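Local coordinates for cobalamin biosynthesis protein CobN (Mycobacterium tuberculosis, PDB 7C6O) that forms the large catalytic subunit of cobaltochelatase, the enzyme that uses ATP to insert cobalt into the corrin ring during cobalamin biosynthesis, at residues 1016-1019 against 1020-1023; 1151-1154 against 1155-1158. All coordinates share one frame; numbering follows the deposited sequence.

How the contacts relate
Contact 1 comes first along the chain, where the loop after helix 1007-1013 runs into helix 1019-1030; contact 2 follows at the end of helix 1136-1157. Their centres lie about 12 Å apart, and they touch: W1016 CH2 is 3.6 Å from A1155 CB, and L1022 CD1 is 3.6 Å from A1155 O. Helix 1072-1089 borders both, and its R1086 pairs with D1019 and donates to T1156 O. R1203 of helix 1187-1203 likewise reaches W1016 and F1151. Through the W1016 and L1022 side chains packed on A1155, and through these two shared arginines, the start of helix 1019-1030 is tied to the end of helix 1136-1157.

Contact 1: residues 1016-1019 against 1020-1023; sequences WRDD and ADLA
One face of the W1016 indole receives L1022 CD2, a CH-pi contact in which the methyl carbon stands 4.1 Å from the centroid of the six-membered ring, 21° off its normal. The contact spans a helix N-terminus, with D1018 as the N-cap of helix 1019-1030. The methyl is displaced toward the rim, so that W1016 CE3 is its closest ring atom, at 3.8 Å. The ring also makes a cation-pi contact with R1203, while L1010 and I1011 of helix 1007-1013 and Y521 of helix 517-522 pack against the same side chain. At its root, W1016 CB meets D1021 CB.

The D1018 side chain, its CG lying between the backbone N and the carbonyl carbon (chi1 56°), folds back over the first turn, and OD1 accepts from D1021 N at 3.3 Å, met nearly along the C-O axis. D1018 O begins the main-chain ladder, taking L1022 N almost straight and in the carbonyl plane; its second bond, from D1021 N, is weak. D1019 O continues the ladder by accepting from A1023 N.

D1021 replies in the reverse direction, but past the N-cap residue: its OD2 accepts from R1017 N at 2.9 Å through the anti lone pair. The arrangement resembles a capping box without being one, since the main-chain donor is R1017 and not D1018. D1019 OD2 forms a salt bridge with R1086 NE of helix 1072-1089. The carboxylates of D1018 and D1021 are probably favoured by the helix dipole, which may also offset their proximity: D1018 OD1 and D1021 OD2 lie 3.3 Å apart, on carboxylate planes turned 41° from each other.

Contact 2: residues 1151-1154 against 1155-1158; sequences FGYD and ATAG
T1156 folds its hydroxyl back onto G1152, and OG1 donates to G1152 O at 2.8 Å. With chi1 at 52°, OG1 lies between the backbone N and the carbonyl carbon, which carries it toward the preceding turn. The same oxygen also accepts from T1156 N at 3.1 Å, so that G1152 O is gripped by two donors of a single residue, each tilted from the carbonyl plane.

The neighbouring carbonyls are satisfied by the regular ladder. F1151 O takes A1155 N at 2.7 Å, and Y1153 O takes A1157 N from above its carbonyl plane. The last rung within the two segments, from G1158 N to D1154 O, is short at 2.8 Å but bent, with a C=O...donor angle of 117°, consistent with the helix ending at this point. T1156 O, near this end, is met by R1086 NH1 from helix 1072-1089.

The buried carboxylate of D1154 is held on both oxygens. Its CG is anti to the backbone N (chi1 -164°), which sends OD1 toward the turn after the helix; there it lies 3.1 Å from G1158 CA and accepts from M1160 N, while OD2 bonds Y1165 OH. The ring of Y1153 meets A1157 CB at its edge, 4.4 Å from CD2, and its OH bonds H1078 ND1.

G1158, with positive phi, is the first residue to leave helical geometry. The whole is a helix C-terminus ended by a positive-phi glycine, with an aspartate from the last turn tying the outgoing chain to the end of helix 1136-1157.

Contact 1: residues 1016-1019 against 1020-1023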
ATOM      1  N   TRP A1016      25.488  -7.594  16.330  1.00 20.02           N
ATOM      2  CA  TRP A1016      26.027  -8.219  15.129  1.00 19.62           C
ATOM      3  C   TRP A1016      27.488  -7.814  15.003  1.00 20.06           C
ATOM      4  O   TRP A1016      27.930  -6.836  15.609  1.00 21.96           O
ATOM      5  CB  TRP A1016      25.242  -7.811  13.876  1.00 16.08           C
ATOM      6  CG  TRP A1016      25.378  -6.352  13.547  1.00 15.65           C
ATOM      7  CD1 TRP A1016      24.659  -5.318  14.077  1.00 15.18           C
ATOM      8  CD2 TRP A1016      26.298  -5.768  12.618  1.00 17.59           C
ATOM      9  NE1 TRP A1016      25.075  -4.125  13.529  1.00 14.63           N
ATOM     10  CE2 TRP A1016      26.079  -4.375  12.631  1.00 15.78           C
ATOM     11  CE3 TRP A1016      27.283  -6.289  11.771  1.00 17.64           C
ATOM     12  CZ2 TRP A1016      26.812  -3.498  11.835  1.00 16.44           C
ATOM     13  CZ3 TRP A1016      28.008  -5.416  10.981  1.00 17.13           C
ATOM     14  CH2 TRP A1016      27.770  -4.036  11.019  1.00 17.49           C
ATOM     15  N   ARG A1017      28.242  -8.570  14.203  1.00 21.41           N
ATOM     16  CA  ARG A1017      29.675  -8.328  14.072  0.55 23.83           C
ATOM     17  C   ARG A1017      30.161  -8.381  12.625  1.00 23.26           C
ATOM     18  O   ARG A1017      30.991  -7.568  12.210  1.00 24.38           O
ATOM     19  CB  ARG A1017      30.451  -9.339  14.925  0.55 26.22           C
ATOM     20  CG  ARG A1017      31.856  -9.647  14.420  0.55 27.82           C
ATOM     21  CD  ARG A1017      32.653 -10.414  15.461  0.55 30.29           C
ATOM     22  NE  ARG A1017      31.933 -11.584  15.954  0.55 32.74           N
ATOM     23  CZ  ARG A1017      32.246 -12.236  17.069  0.55 34.84           C
ATOM     24  NH1 ARG A1017      31.537 -13.292  17.445  0.55 34.81           N
ATOM     25  NH2 ARG A1017      33.264 -11.828  17.814  0.55 35.16           N
ATOM     26  N   ASP A1018      29.673  -9.343  11.844  1.00 20.37           N
ATOM     27  CA  ASP A1018      30.255  -9.559  10.523  1.00 25.31           C
ATOM     28  C   ASP A1018      29.161  -9.862   9.502  1.00 21.50           C
ATOM     29  O   ASP A1018      27.963  -9.812   9.798  1.00 20.44           O
ATOM     30  CB  ASP A1018      31.313 -10.671  10.589  1.00 27.58           C
ATOM     31  CG  ASP A1018      30.769 -11.972  11.162  1.00 31.71           C
ATOM     32  OD1 ASP A1018      29.531 -12.136  11.252  1.00 31.11           O
ATOM     33  OD2 ASP A1018      31.591 -12.837  11.526  1.00 34.48           O
ATOM     34  N   ASP A1019      29.606 -10.179   8.278  1.00 20.31           N
ATOM     35  CA  ASP A1019      28.692 -10.443   7.173  1.00 19.32           C
ATOM     36  C   ASP A1019      27.815 -11.656   7.440  1.00 19.80           C
ATOM     37  O   ASP A1019      26.664 -11.696   6.991  1.00 20.33           O
ATOM     38  CB  ASP A1019      29.479 -10.655   5.878  1.00 23.20           C
ATOM     39  CG  ASP A1019      30.090  -9.374   5.344  1.00 22.65           C
ATOM     40  OD1 ASP A1019      29.785  -8.293   5.889  1.00 24.35           O
ATOM     41  OD2 ASP A1019      30.876  -9.449   4.374  1.00 22.90           O
ATOM     42  N   ALA A1020      28.343 -12.660   8.146  1.00 19.47           N
ATOM     43  CA  ALA A1020      27.547 -13.847   8.441  1.00 20.64           C
ATOM     44  C   ALA A1020      26.325 -13.495   9.277  1.00 16.40           C
ATOM     45  O   ALA A1020      25.251 -14.081   9.096  1.00 15.86           O
ATOM     46  CB  ALA A1020      28.402 -14.895   9.154  1.00 21.95           C
ATOM     47  N   ASP A1021      26.470 -12.541  10.201  1.00 18.09           N
ATOM     48  CA  ASP A1021      25.335 -12.111  11.011  1.00 17.79           C
ATOM     49  C   ASP A1021      24.316 -11.358  10.169  1.00 16.62           C
ATOM     50  O   ASP A1021      23.108 -11.599  10.278  1.00 17.28           O
ATOM     51  CB  ASP A1021      25.811 -11.233  12.167  1.00 16.52           C
ATOM     52  CG  ASP A1021      26.645 -11.991  13.171  1.00 20.79           C
ATOM     53  OD1 ASP A1021      26.405 -13.201  13.365  1.00 21.92           O
ATOM     54  OD2 ASP A1021      27.540 -11.369  13.770  1.00 20.37           O
ATOM     55  N   LEU A1022      24.785 -10.422   9.339  1.00 16.22           N
ATOM     56  CA  LEU A1022      23.882  -9.693   8.453  1.00 15.01           C
ATOM     57  C   LEU A1022      23.095 -10.653   7.571  1.00 15.97           C
ATOM     58  O   LEU A1022      21.869 -10.541   7.447  1.00 15.41           O
ATOM     59  CB  LEU A1022      24.673  -8.701   7.596  1.00 15.53           C
ATOM     60  CG  LEU A1022      25.460  -7.614   8.332  1.00 17.17           C
ATOM     61  CD1 LEU A1022      26.253  -6.756   7.346  1.00 15.44           C
ATOM     62  CD2 LEU A1022      24.534  -6.750   9.178  1.00 13.63           C
ATOM     63  N   ALA A1023      23.787 -11.617   6.959  1.00 16.99           N
ATOM     64  CA  ALA A1023      23.119 -12.560   6.068  1.00 16.57           C
ATOM     65  C   ALA A1023      22.153 -13.459   6.828  1.00 18.30           C
ATOM     66  O   ALA A1023      21.081 -13.799   6.314  1.00 17.36           O
ATOM     67  CB  ALA A1023      24.155 -13.401   5.322  1.00 17.73           C
TER

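Contact 2: residues 1151-1154 against 1155-1158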
ATOM      1  N   PHE A1151      24.639   4.923   8.071  1.00 12.05           N
ATOM      2  CA  PHE A1151      25.343   3.856   8.774  1.00 12.69           C
ATOM      3  C   PHE A1151      24.849   2.486   8.321  1.00 12.24           C
ATOM      4  O   PHE A1151      25.650   1.578   8.068  1.00 13.02           O
ATOM      5  CB  PHE A1151      25.163   4.023  10.286  1.00 14.26           C
ATOM      6  CG  PHE A1151      25.776   2.914  11.106  1.00 15.58           C
ATOM      7  CD1 PHE A1151      27.092   2.997  11.533  1.00 15.16           C
ATOM      8  CD2 PHE A1151      25.032   1.796  11.458  1.00 16.36           C
ATOM      9  CE1 PHE A1151      27.658   1.984  12.291  1.00 16.18           C
ATOM     10  CE2 PHE A1151      25.594   0.779  12.213  1.00 16.52           C
ATOM     11  CZ  PHE A1151      26.909   0.874  12.631  1.00 16.79           C
ATOM     12  N   GLY A1152      23.528   2.322   8.217  1.00 14.33           N
ATOM     13  CA  GLY A1152      22.984   1.045   7.778  1.00 14.52           C
ATOM     14  C   GLY A1152      23.459   0.654   6.392  1.00 14.00           C
ATOM     15  O   GLY A1152      23.820  -0.500   6.148  1.00 10.45           O
ATOM     16  N   TYR A1153      23.477   1.617   5.467  1.00 13.95           N
ATOM     17  CA  TYR A1153      23.971   1.352   4.120  1.00 12.52           C
ATOM     18  C   TYR A1153      25.477   1.120   4.110  1.00 13.54           C
ATOM     19  O   TYR A1153      25.983   0.374   3.263  1.00 11.83           O
ATOM     20  CB  TYR A1153      23.610   2.519   3.203  1.00 13.97           C
ATOM     21  CG  TYR A1153      22.637   2.194   2.091  1.00 13.52           C
ATOM     22  CD1 TYR A1153      21.558   3.029   1.832  1.00 13.07           C
ATOM     23  CD2 TYR A1153      22.811   1.077   1.282  1.00 11.39           C
ATOM     24  CE1 TYR A1153      20.667   2.756   0.810  1.00 12.25           C
ATOM     25  CE2 TYR A1153      21.923   0.794   0.252  1.00 12.85           C
ATOM     26  CZ  TYR A1153      20.853   1.642   0.023  1.00 14.08           C
ATOM     27  OH  TYR A1153      19.964   1.384  -0.996  1.00 15.13           O
ATOM     28  N   ASP A1154      26.209   1.758   5.029  1.00 14.22           N
ATOM     29  CA  ASP A1154      27.645   1.517   5.123  1.00 10.86           C
ATOM     30  C   ASP A1154      27.931   0.147   5.723  1.00 13.21           C
ATOM     31  O   ASP A1154      28.798  -0.585   5.232  1.00 14.61           O
ATOM     32  CB  ASP A1154      28.312   2.618   5.954  1.00 14.60           C
ATOM     33  CG  ASP A1154      29.824   2.650   5.779  1.00 15.85           C
ATOM     34  OD1 ASP A1154      30.303   2.300   4.682  1.00 15.42           O
ATOM     35  OD2 ASP A1154      30.533   3.021   6.741  1.00 13.49           O
ATOM     36  N   ALA A1155      27.202  -0.219   6.781  1.00 14.43           N
ATOM     37  CA  ALA A1155      27.392  -1.527   7.397  1.00 16.70           C
ATOM     38  C   ALA A1155      27.110  -2.652   6.409  1.00 17.92           C
ATOM     39  O   ALA A1155      27.795  -3.682   6.417  1.00 16.70           O
ATOM     40  CB  ALA A1155      26.495  -1.662   8.629  1.00 17.10           C
ATOM     41  N   THR A1156      26.111  -2.474   5.544  1.00 13.87           N
ATOM     42  CA  THR A1156      25.744  -3.532   4.612  1.00 14.70           C
ATOM     43  C   THR A1156      26.521  -3.464   3.302  1.00 17.17           C
ATOM     44  O   THR A1156      26.928  -4.505   2.776  1.00 16.85           O
ATOM     45  CB  THR A1156      24.238  -3.488   4.321  1.00 14.01           C
ATOM     46  OG1 THR A1156      23.856  -2.164   3.909  1.00 13.87           O
ATOM     47  CG2 THR A1156      23.439  -3.898   5.558  1.00 12.42           C
ATOM     48  N   ALA A1157      26.753  -2.261   2.763  1.00 15.76           N
ATOM     49  CA  ALA A1157      27.320  -2.136   1.428  1.00 17.56           C
ATOM     50  C   ALA A1157      28.565  -1.262   1.337  1.00 17.82           C
ATOM     51  O   ALA A1157      29.135  -1.150   0.246  1.00 17.07           O
ATOM     52  CB  ALA A1157      26.259  -1.603   0.453  1.00 17.38           C
ATOM     53  N   GLY A1158      29.003  -0.640   2.429  1.00 16.96           N
ATOM     54  CA  GLY A1158      30.235   0.130   2.412  1.00 18.61           C
ATOM     55  C   GLY A1158      30.173   1.432   1.639  1.00 20.33           C
ATOM     56  O   GLY A1158      31.179   1.842   1.050  1.00 20.61           O
TER